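Local coordinates for cysteine synthase (Fusobacterium nucleatum subsp. nucleatum strain ATCC 25586, PDB 5XEM), which uses pyridoxal 5'-phosphate to produce hydrogen sulfide from L-cysteine and probably makes L-cysteine from O-acetyl-L-serine and sulfide, at residues 61-65 with 139-143; 69-73 with 131-135. The contacts are given in a common frame with arbitrary orientation. Residues are numbered along the deposited sequence.

Contact 1 (61-65 with 139-143); sequences GLIDK and KKYFV
The ring of F142 packs against the side chains of L62 and I63, with F142 CE1 3.9 Å from L62 CD1 and F142 CD2 3.9 Å from I63 CD1. Its chi1 is t (174°), while L62 and I63 are both mt. L62 points its CA-to-CB bond toward strand 141-142; I63 sets off sideways and reaches the ring with its end. Segment 61-65 is an irregular loop after helix 46-60, whose end is a Schellman motif with G61 at positive phi (83°). It leads into strand 68-72, the neighbour of edge strand 141-142 in the parallel four-stranded sheet, so the contact packs a helix-to-strand connection against the sheet's edge. CA atoms lie 6.6 Å apart for L62 and F142 and 8.3 Å for D64 and K140. No backbone hydrogen bond joins the segments; instead a water donates to L62 O (2.7 Å) and Y141 O (2.8 Å). Extended K140 (mttt) forms a salt bridge from NZ to D64 OD2 at 2.8 Å, and also pairs with D66.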
loop_
_atom_site.group_PDB
_atom_site.type_symbol
_atom_site.label_atom_id
_atom_site.label_comp_id
_atom_site.label_asym_id
_atom_site.label_seq_id
_atom_site.Cartn_x
_atom_site.Cartn_y
_atom_site.Cartn_z
ATOM N N GLY A 61 13.582 23.895 16.502
ATOM C CA GLY A 61 14.850 24.343 15.978
ATOM C C GLY A 61 15.948 23.309 16.052
ATOM O O GLY A 61 17.109 23.644 15.906
ATOM N N LEU A 62 15.573 22.039 16.212
ATOM C CA LEU A 62 16.516 20.929 16.259
ATOM C C LEU A 62 16.875 20.333 14.904
ATOM O O LEU A 62 17.780 19.513 14.826
ATOM C CB LEU A 62 15.968 19.836 17.168
ATOM C CG LEU A 62 15.943 20.177 18.656
ATOM C CD1 LEU A 62 15.175 19.120 19.443
ATOM C CD2 LEU A 62 17.366 20.317 19.184
ATOM N N ILE A 63 16.180 20.750 13.844
ATOM C CA ILE A 63 16.465 20.290 12.490
ATOM C C ILE A 63 16.581 21.493 11.566
ATOM O O ILE A 63 15.612 22.213 11.374
ATOM C CB ILE A 63 15.339 19.347 11.970
ATOM C CG1 ILE A 63 15.166 18.125 12.888
ATOM C CG2 ILE A 63 15.613 18.899 10.537
ATOM C CD1 ILE A 63 14.005 17.218 12.474
ATOM N N ASP A 64 17.791 21.712 11.061
ATOM C CA ASP A 64 18.105 22.671 9.988
ATOM C C ASP A 64 18.176 21.866 8.693
ATOM O O ASP A 64 18.136 20.627 8.715
ATOM C CB ASP A 64 19.493 23.313 10.224
ATOM C CG ASP A 64 19.610 24.041 11.566
ATOM O OD1 ASP A 64 18.595 24.515 12.078
ATOM O OD2 ASP A 64 20.738 24.150 12.094
ATOM N N LYS A 65 18.357 22.566 7.572
ATOM C CA LYS A 65 18.451 21.940 6.256
ATOM C C LYS A 65 19.546 20.893 6.198
ATOM O O LYS A 65 19.400 19.883 5.503
ATOM C CB LYS A 65 18.737 22.998 5.159
ATOM C CG LYS A 65 17.740 24.147 5.084
ATOM C CD LYS A 65 18.275 25.288 4.207
ATOM C CE LYS A 65 18.109 26.653 4.864
ATOM N NZ LYS A 65 19.239 26.953 5.785
ATOM N N LYS A 139 28.428 16.667 12.196
ATOM C CA LYS A 139 28.414 18.000 12.762
ATOM C C LYS A 139 27.024 18.402 13.303
ATOM O O LYS A 139 26.924 19.088 14.335
ATOM C CB LYS A 139 28.893 18.991 11.693
ATOM C CG LYS A 139 28.865 20.440 12.128
ATOM C CD LYS A 139 29.450 21.361 11.056
ATOM C CE LYS A 139 28.717 22.699 11.020
ATOM N NZ LYS A 139 28.454 23.203 12.395
ATOM N N LYS A 140 25.958 18.004 12.603
ATOM C CA LYS A 140 24.586 18.366 12.993
ATOM C C LYS A 140 23.728 17.103 12.848
ATOM O O LYS A 140 23.745 16.482 11.783
ATOM C CB LYS A 140 24.016 19.451 12.066
ATOM C CG LYS A 140 24.674 20.835 12.145
ATOM C CD LYS A 140 23.700 21.843 11.553
ATOM C CE LYS A 140 24.223 23.254 11.452
ATOM N NZ LYS A 140 23.162 24.004 10.709
ATOM N N TYR A 141 23.002 16.718 13.896
ATOM C CA TYR A 141 22.116 15.563 13.807
ATOM C C TYR A 141 20.951 15.709 14.756
ATOM O O TYR A 141 20.981 16.534 15.680
ATOM C CB TYR A 141 22.868 14.253 14.053
ATOM C CG TYR A 141 23.539 14.161 15.394
ATOM C CD1 TYR A 141 22.809 13.856 16.519
ATOM C CD2 TYR A 141 24.922 14.383 15.538
ATOM C CE1 TYR A 141 23.414 13.782 17.756
ATOM C CE2 TYR A 141 25.540 14.289 16.769
ATOM C CZ TYR A 141 24.775 14.005 17.876
ATOM O OH TYR A 141 25.361 13.922 19.114
ATOM N N PHE A 142 19.910 14.913 14.489
ATOM C CA PHE A 142 18.797 14.775 15.370
ATOM C C PHE A 142 18.454 13.280 15.414
ATOM O O PHE A 142 18.298 12.666 14.360
ATOM C CB PHE A 142 17.595 15.565 14.841
ATOM C CG PHE A 142 16.345 15.354 15.627
ATOM C CD1 PHE A 142 16.249 15.835 16.916
ATOM C CD2 PHE A 142 15.264 14.654 15.097
ATOM C CE1 PHE A 142 15.117 15.621 17.681
ATOM C CE2 PHE A 142 14.106 14.474 15.851
ATOM C CZ PHE A 142 14.051 14.945 17.158
ATOM N N VAL A 143 18.314 12.722 16.604
ATOM C CA VAL A 143 17.834 11.330 16.748
ATOM C C VAL A 143 16.404 11.398 17.213
ATOM O O VAL A 143 16.180 11.844 18.318
ATOM C CB VAL A 143 18.685 10.566 17.792
ATOM C CG1 VAL A 143 18.178 9.106 17.949
ATOM C CG2 VAL A 143 20.147 10.604 17.384
HETATM O O HOH W 1 19.487 18.639 16.711
#

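Contact 2 (69-73 with 131-135); sequences IIEAT and LEELK. With 85F ((2R)-2-azanyl-3-[(2R)-2-azanyl-3-oxidanyl-3-oxidanylidene-propyl]sulfanyl-propanoic acid), chain C; ACT (acetate ion), chain F.
Strand 69-72 and helix 131-135 run antiparallel, their axes 169° apart in direction and 9.4 Å apart at closest approach, as expected of a helix lying along a parallel alpha/beta sheet. The nearest CA atoms are those of I70 and L131, at 7.2 Å. I70 (mt) is the main bump on the strand: its CG2 enters the notch between two leucines one helical turn apart, 3.4 Å from L131 CD2 and 3.8 Å from L134 CD1, while its CD1 reaches K135 CG at 4.3 Å. L131 (mt) fills the shallow hollow beyond I70 left by the small side chain of A72: L131 CD1 lies 4.1 Å from A72 CB, and L131 CD2 4.0 Å from E71 C. E71 points away, its carboxylate hydrogen-bonded to the backbone amides of N145 and Q146. Past the strand end, T73 OG1 donates to O of the bound lanthionine at 2.7 Å, so the strand leads directly into the pocket that holds this ligand. K135 NZ bridges E132 OE2 (2.9 Å) and an acetate OXT (2.6 Å). V95 of strand 92-97 touches L131 and L134, and Y141 of strand 141-142 touches I70 and K135, so the helix, running along strand 68-72, also touches the strands flanking it.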
loop_
_atom_site.group_PDB
_atom_site.type_symbol
_atom_site.label_atom_id
_atom_site.label_comp_id
_atom_site.label_asym_id
_atom_site.label_seq_id
_atom_site.Cartn_x
_atom_site.Cartn_y
_atom_site.Cartn_z
ATOM N N ILE A 69 19.309 13.148 10.060
ATOM C CA ILE A 69 18.386 12.439 10.923
ATOM C C ILE A 69 18.959 11.018 11.053
ATOM O O ILE A 69 19.347 10.426 10.056
ATOM C CB ILE A 69 16.959 12.393 10.347
ATOM C CG1 ILE A 69 16.507 13.791 9.901
ATOM C CG2 ILE A 69 15.995 11.754 11.339
ATOM C CD1 ILE A 69 16.664 14.880 10.935
ATOM N N ILE A 70 19.029 10.517 12.278
ATOM C CA ILE A 70 19.600 9.185 12.568
ATOM C C ILE A 70 18.645 8.425 13.484
ATOM O O ILE A 70 18.254 8.936 14.535
ATOM C CB ILE A 70 20.984 9.272 13.244
ATOM C CG1 ILE A 70 21.932 10.230 12.509
ATOM C CG2 ILE A 70 21.608 7.868 13.300
ATOM C CD1 ILE A 70 23.220 10.593 13.261
ATOM N N GLU A 71 18.228 7.211 13.097
ATOM C CA GLU A 71 17.261 6.454 13.879
ATOM C C GLU A 71 17.558 4.963 13.834
ATOM O O GLU A 71 17.974 4.433 12.791
ATOM C CB GLU A 71 15.804 6.715 13.386
ATOM C CG GLU A 71 14.693 6.036 14.198
ATOM C CD GLU A 71 14.484 6.620 15.601
ATOM O OE1 GLU A 71 15.391 7.315 16.112
ATOM O OE2 GLU A 71 13.394 6.399 16.182
ATOM N N ALA A 72 17.354 4.314 14.980
ATOM C CA ALA A 72 17.317 2.850 15.075
ATOM C C ALA A 72 15.883 2.335 14.885
ATOM O O ALA A 72 14.936 2.790 15.560
ATOM C CB ALA A 72 17.874 2.390 16.414
ATOM N N THR A 73 15.733 1.350 14.008
ATOM C CA THR A 73 14.401 0.858 13.678
ATOM C C THR A 73 14.435 -0.605 13.273
ATOM O O THR A 73 15.466 -1.101 12.821
ATOM C CB THR A 73 13.805 1.706 12.525
ATOM O OG1 THR A 73 12.546 1.150 12.121
ATOM C CG2 THR A 73 14.710 1.733 11.340
ATOM N N LEU A 131 24.226 3.814 17.002
ATOM C CA LEU A 131 23.961 5.248 16.805
ATOM C C LEU A 131 25.063 6.112 17.410
ATOM O O LEU A 131 25.394 7.173 16.855
ATOM C CB LEU A 131 22.612 5.684 17.395
ATOM C CG LEU A 131 21.346 5.044 16.838
ATOM C CD1 LEU A 131 20.122 5.661 17.486
ATOM C CD2 LEU A 131 21.261 5.184 15.324
ATOM N N GLU A 132 25.671 5.641 18.508
ATOM C CA GLU A 132 26.718 6.401 19.193
ATOM C C GLU A 132 27.880 6.704 18.277
ATOM O O GLU A 132 28.387 7.833 18.255
ATOM C CB GLU A 132 27.215 5.682 20.467
ATOM C CG GLU A 132 26.144 5.533 21.535
ATOM C CD GLU A 132 25.481 6.871 21.847
ATOM O OE1 GLU A 132 26.228 7.869 21.948
ATOM O OE2 GLU A 132 24.234 6.928 21.925
ATOM N N GLU A 133 28.278 5.701 17.507
ATOM C CA GLU A 133 29.290 5.824 16.470
ATOM C C GLU A 133 28.871 6.774 15.329
ATOM O O GLU A 133 29.644 7.617 14.900
ATOM C CB GLU A 133 29.548 4.400 15.965
ATOM C CG GLU A 133 30.583 4.156 14.896
ATOM C CD GLU A 133 30.706 2.651 14.618
ATOM O OE1 GLU A 133 30.684 1.847 15.580
ATOM O OE2 GLU A 133 30.779 2.268 13.432
ATOM N N LEU A 134 27.643 6.671 14.847
ATOM C CA LEU A 134 27.203 7.572 13.783
ATOM C C LEU A 134 27.182 9.043 14.257
ATOM O O LEU A 134 27.473 9.954 13.483
ATOM C CB LEU A 134 25.840 7.148 13.264
ATOM C CG LEU A 134 25.733 5.705 12.754
ATOM C CD1 LEU A 134 24.345 5.458 12.186
ATOM C CD2 LEU A 134 26.825 5.416 11.728
ATOM N N LYS A 135 26.851 9.267 15.526
ATOM C CA LYS A 135 26.772 10.642 16.057
ATOM C C LYS A 135 28.123 11.360 16.081
ATOM O O LYS A 135 28.197 12.575 15.848
ATOM C CB LYS A 135 26.103 10.647 17.440
ATOM C CG LYS A 135 24.627 10.347 17.340
ATOM C CD LYS A 135 23.860 10.514 18.655
ATOM C CE LYS A 135 24.250 9.526 19.723
ATOM N NZ LYS A 135 23.359 9.504 20.920
HETATM N N 85F C . 8.115 -1.263 14.968
HETATM C CA 85F C . 9.238 -0.389 15.368
HETATM C CB 85F C . 10.201 -1.147 16.308
HETATM S SG 85F C . 9.538 -1.460 17.926
HETATM C CD 85F C . 10.864 -2.233 18.879
HETATM C CE 85F C . 11.370 -3.586 18.312
HETATM N NZ2 85F C . 10.261 -4.507 18.029
HETATM C CZ1 85F C . 12.287 -4.227 19.388
HETATM O OH1 85F C . 12.635 -5.425 19.168
HETATM O OH2 85F C . 12.635 -3.573 20.412
HETATM C C 85F C . 9.993 0.119 14.159
HETATM O OXT 85F C . 9.375 0.160 13.084
HETATM O O 85F C . 11.175 0.507 14.336
HETATM C C ACT F . 19.869 8.747 21.256
HETATM O O ACT F . 18.779 9.170 21.646
HETATM O OXT ACT F . 20.737 9.517 20.827
HETATM C CH3 ACT F . 20.124 7.267 21.321
#

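Both contacts involve the parallel sheet containing strands 68-72 and 141-142, but at different depths. Contact 2 is buried, and its cross-segment chemistry is wholly apolar, helix against strand. Contact 1 lies at the surface about 12 Å away, centre to centre, and mixes a small hydrophobic patch with a salt bridge and a bridging water. Helix 123-136 of contact 2 is followed in the chain by strand 141-142 of contact 1, which pairs with inner strand 68-72: F142 O lies 3.1 Å from I70 N, a probable hydrogen bond. Y141 completes the join, its CB 3.8 Å from I70 CD1 and its CE2 3.3 Å from K135 O.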